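Local coordinates for phosphotriesterase homology protein (Escherichia coli, PDB 1BF6), which hydrolyses phosphorylated glyceryl acetates, and also aromatic acetates and propionates, with two zinc ions bound in each subunit, at residues I122-T127 / V139-A143; G151-T156 / S179-V183. All coordinates share one frame; numbering follows the deposited sequence.

Contact 1 of 2, residues I122-T127 / V139-A143; sequences IAEIGT and VFIAA. With ZN (zinc ion), chain C; ZN (zinc ion), chain D.
Ile125 lies against the flat of the Phe140 ring. Its CD1 methyl sits 3.8 Å from the ring centroid, only 10° off the normal, a CH-pi contact over the face, and CG1 comes down nearer the rim, 3.7 Å from Phe140 CZ. Chi1 of 64° sets CG1 between the backbone N and the carbonyl carbon, and the extended chi2 then carries CD1 out over the middle of the ring. The same CD1 presses on the methyl of Ala143, one helical turn beyond Val139, at a tight 3.4 Å from Ala143 CB, so the end of Ile125 is wedged between a ring and a small residue. Val139 CG1 approaches Ile125 CG2 more loosely.

The far end of the ring meets backbone: Gly126 O lies at its edge, in plane, near Phe140 CE1, while Ile125 O stands off that plane, on the side Ile125 CD1 covers, 3.2 Å from Phe140 CZ. Thr127 crosses the ring at about a right angle, its CG2 3.7 Å from Phe140 CE1; its hydroxyl is engaged by Gln167. At the other end of the strand, Ile122 CG2 meets Ala143 CB at 3.8 Å.

Glu124 leaves the strand away from the helix and bridges the metals: OE2 is 2.4 Å from one zinc ion, shared with His11, His13 and Asp242, and OE1 binds the second with His157 and His185. One side of strand 122-126 thus packs on its helix while Glu124 reaches the binuclear zinc centre, as expected of a beta-alpha unit in the TIM-barrel fold of the phosphotriesterase family.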
# COMPACT_ATOMS: atom_id res chain seq x y z
N ILE A 122 3.50 7.51 5.36
CA ILE A 122 4.44 6.71 6.18
C ILE A 122 3.99 5.31 5.84
O ILE A 122 2.94 4.84 6.30
CB ILE A 122 4.26 6.98 7.68
CG1 ILE A 122 4.61 8.44 8.00
CG2 ILE A 122 5.09 5.98 8.50
CD1 ILE A 122 3.94 8.95 9.24
N ALA A 123 4.83 4.59 5.11
CA ALA A 123 4.37 3.27 4.64
C ALA A 123 5.53 2.44 4.07
O ALA A 123 6.55 3.05 3.83
CB ALA A 123 3.45 3.55 3.43
N GLU A 124 5.45 1.23 3.53
CA GLU A 124 4.65 0.22 4.08
C GLU A 124 5.24 -0.28 5.40
O GLU A 124 6.38 -0.75 5.31
CB GLU A 124 4.10 -0.98 3.26
CG GLU A 124 5.22 -1.84 2.64
CD GLU A 124 4.48 -3.00 1.86
OE1 GLU A 124 3.88 -3.54 2.74
OE2 GLU A 124 4.92 -2.84 0.75
N ILE A 125 4.63 0.03 6.54
CA ILE A 125 5.21 -0.41 7.79
C ILE A 125 4.59 -1.72 8.19
O ILE A 125 3.37 -1.82 8.39
CB ILE A 125 5.18 0.71 8.87
CG1 ILE A 125 3.75 1.08 9.25
CG2 ILE A 125 5.88 1.98 8.33
CD1 ILE A 125 3.69 2.05 10.43
N GLY A 126 5.42 -2.76 8.23
CA GLY A 126 4.89 -4.07 8.54
C GLY A 126 5.28 -4.79 9.80
O GLY A 126 6.16 -4.38 10.58
N THR A 127 4.54 -5.87 10.04
CA THR A 127 4.77 -6.75 11.16
C THR A 127 4.95 -8.15 10.58
O THR A 127 4.58 -8.42 9.42
CB THR A 127 3.61 -6.71 12.18
OG1 THR A 127 2.36 -6.88 11.50
CG2 THR A 127 3.61 -5.37 12.94
N VAL A 139 9.46 0.50 15.26
CA VAL A 139 9.18 1.19 14.00
C VAL A 139 7.74 1.77 14.01
O VAL A 139 7.53 2.90 13.60
CB VAL A 139 9.43 0.27 12.77
CG1 VAL A 139 8.79 0.87 11.50
CG2 VAL A 139 10.94 0.10 12.55
N PHE A 140 6.77 1.01 14.51
CA PHE A 140 5.40 1.49 14.59
C PHE A 140 5.28 2.70 15.54
O PHE A 140 4.50 3.63 15.29
CB PHE A 140 4.45 0.37 15.00
CG PHE A 140 3.85 -0.37 13.82
CD1 PHE A 140 4.63 -1.22 13.05
CD2 PHE A 140 2.52 -0.17 13.46
CE1 PHE A 140 4.10 -1.87 11.92
CE2 PHE A 140 1.97 -0.81 12.34
CZ PHE A 140 2.77 -1.66 11.56
N ILE A 141 6.05 2.71 16.63
CA ILE A 141 6.01 3.85 17.55
C ILE A 141 6.60 5.08 16.87
O ILE A 141 6.05 6.19 16.97
CB ILE A 141 6.73 3.53 18.89
CG1 ILE A 141 5.94 2.46 19.62
CG2 ILE A 141 6.82 4.80 19.76
CD1 ILE A 141 6.67 1.79 20.76
N ALA A 142 7.69 4.89 16.12
CA ALA A 142 8.32 5.97 15.38
C ALA A 142 7.34 6.51 14.34
O ALA A 142 7.27 7.71 14.12
CB ALA A 142 9.59 5.47 14.69
N ALA A 143 6.59 5.61 13.71
CA ALA A 143 5.60 6.00 12.70
C ALA A 143 4.54 6.89 13.35
O ALA A 143 4.20 7.95 12.82
CB ALA A 143 4.96 4.76 12.07
ZN ZN C . 3.84 -4.05 -0.99
ZN ZN D . 3.35 -5.54 1.97

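Contact 2 of 2, residues G151-T156 / S179-V183; sequences GRPIST and SRVTV
Ile154 and Thr156 tie their strand to residues 180-182 through a parallel ladder of backbone hydrogen bonds. Ile154 N donates to Arg180 O, Ile154 O accepts from Thr182 N, and Thr156 N donates to Thr182 O, each 3.0 Å long. All three are nearly straight, and the strand axes diverge by just 11°. A CA-H...O contact, Val181 CA to Ile154 O at 3.3 Å, gives that carbonyl a second approach.

Side-chain packing between the strands is lighter. Ile154 and Val181 share a face of the sheet, with Ile154 CB 4.3 Å from Val181 CG2. On the other face Thr182 turns its methyl to Ser155: CG2 lies between the backbone N and carbonyl carbon (chi1 -176° for OG1), 3.5 Å from Ser155 OG. Beyond them, Thr156 OG1 stands over Val183 CA.

Among the polar groups, that Thr156 hydroxyl is hydrogen-bonded to Gln167. The polar end is built round Arg180. Its chain bends at chi2 and chi3, folding the guanidinium back so that Pro153 CB lies over one face, while NH2 comes 3.3 Å from Pro153 CD. A water lying in the guanidinium plane accepts from Arg180 NE at 2.8 Å and donates to Gly151 O at 2.7 Å. Arg180 NH1 bonds to Phe289 O, and the ring of Phe289 adds a cation-pi contact. Pro153 CD also lies over one face of the nearby Arg152 guanidinium, whose NE and NH2 are held by Gly120 O and Phe290 O. Arg180 is a beta-D-glucose-binding residue, with His147 and Asp177 of the same site nearby.

Helix 164-173, the crossover of this beta-alpha-beta unit, covers Ile154 and Val181 through Leu171; strand 122-126 flanks 154-157 on one side and 204-207 flanks 181-183 on the other.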
# COMPACT_ATOMS: atom_id res chain seq x y z
N GLY A 151 1.01 14.75 10.36
CA GLY A 151 -0.36 14.48 9.97
C GLY A 151 -0.47 13.55 8.77
O GLY A 151 -1.59 13.18 8.41
N ARG A 152 0.65 13.17 8.15
CA ARG A 152 0.58 12.25 7.00
C ARG A 152 0.09 10.88 7.47
O ARG A 152 0.47 10.40 8.55
CB ARG A 152 1.92 12.15 6.27
CG ARG A 152 2.45 13.46 5.70
CD ARG A 152 1.39 14.28 4.97
NE ARG A 152 0.82 13.57 3.82
CZ ARG A 152 -0.45 13.66 3.43
NH1 ARG A 152 -1.30 14.44 4.08
NH2 ARG A 152 -0.88 12.94 2.40
N PRO A 153 -0.78 10.24 6.68
CA PRO A 153 -1.32 8.93 7.07
C PRO A 153 -0.31 7.78 7.11
O PRO A 153 0.82 7.88 6.60
CB PRO A 153 -2.44 8.71 6.04
CG PRO A 153 -1.92 9.34 4.84
CD PRO A 153 -1.30 10.64 5.36
N ILE A 154 -0.70 6.72 7.79
CA ILE A 154 0.11 5.51 7.94
C ILE A 154 -0.55 4.36 7.16
O ILE A 154 -1.75 4.13 7.29
CB ILE A 154 0.22 5.14 9.45
CG1 ILE A 154 1.03 6.22 10.18
CG2 ILE A 154 0.80 3.73 9.64
CD1 ILE A 154 0.96 6.12 11.68
N SER A 155 0.25 3.66 6.38
CA SER A 155 -0.21 2.53 5.57
C SER A 155 0.64 1.31 5.96
O SER A 155 1.86 1.34 5.82
CB SER A 155 -0.07 2.85 4.09
OG SER A 155 -0.53 1.78 3.29
N THR A 156 -0.01 0.25 6.41
CA THR A 156 0.71 -0.93 6.89
C THR A 156 0.79 -2.18 6.00
O THR A 156 0.12 -2.27 4.97
CB THR A 156 0.14 -1.37 8.26
OG1 THR A 156 -1.03 -2.17 8.05
CG2 THR A 156 -0.22 -0.15 9.14
N SER A 179 -8.48 6.72 11.94
CA SER A 179 -9.06 7.04 10.64
C SER A 179 -7.95 7.49 9.69
O SER A 179 -8.17 7.66 8.49
CB SER A 179 -10.13 8.14 10.77
OG SER A 179 -9.55 9.41 11.02
N ARG A 180 -6.75 7.68 10.24
CA ARG A 180 -5.60 8.09 9.45
C ARG A 180 -4.65 6.91 9.18
O ARG A 180 -3.53 7.08 8.69
CB ARG A 180 -4.87 9.24 10.15
CG ARG A 180 -5.77 10.46 10.45
CD ARG A 180 -6.36 11.07 9.16
NE ARG A 180 -5.33 11.65 8.31
CZ ARG A 180 -5.21 11.45 7.00
NH1 ARG A 180 -6.06 10.66 6.35
NH2 ARG A 180 -4.19 11.98 6.34
N VAL A 181 -5.14 5.70 9.47
CA VAL A 181 -4.40 4.46 9.26
C VAL A 181 -5.17 3.53 8.29
O VAL A 181 -6.39 3.41 8.37
CB VAL A 181 -4.23 3.69 10.60
CG1 VAL A 181 -3.50 2.36 10.38
CG2 VAL A 181 -3.47 4.55 11.62
N THR A 182 -4.44 2.90 7.37
CA THR A 182 -5.03 1.95 6.44
C THR A 182 -4.23 0.64 6.57
O THR A 182 -3.01 0.65 6.48
CB THR A 182 -5.06 2.49 4.99
OG1 THR A 182 -5.74 1.55 4.15
CG2 THR A 182 -3.66 2.75 4.44
N VAL A 183 -4.93 -0.46 6.86
CA VAL A 183 -4.31 -1.77 7.07
C VAL A 183 -4.15 -2.57 5.77
O VAL A 183 -5.13 -2.98 5.14
CB VAL A 183 -5.11 -2.60 8.10
CG1 VAL A 183 -4.44 -3.94 8.35
CG2 VAL A 183 -5.22 -1.83 9.41
O HOH W 1 -3.88 13.66 9.70

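Overall arrangement
Both contacts share one parallel sheet, in which strands 122-126, 154-157 and 181-183 are consecutive neighbours. Contact 1 packs a helix on a strand, and contact 2 joins two strands, so the first relies on apolar and CH-pi packing and the second on backbone hydrogen bonds. They meet directly: Ile122 is probably hydrogen-bonded to Pro153 and Ser155, and Ile125 CD1 packs on Ile154 CG2 at 3.4 Å. All touching residues of contact 1 are buried; contact 2 is buried along its strands but has a partly exposed end at Gly151, Arg152 and Arg180. The zinc ligand Glu124 belongs to contact 1, the glucose-binding Arg180 to contact 2.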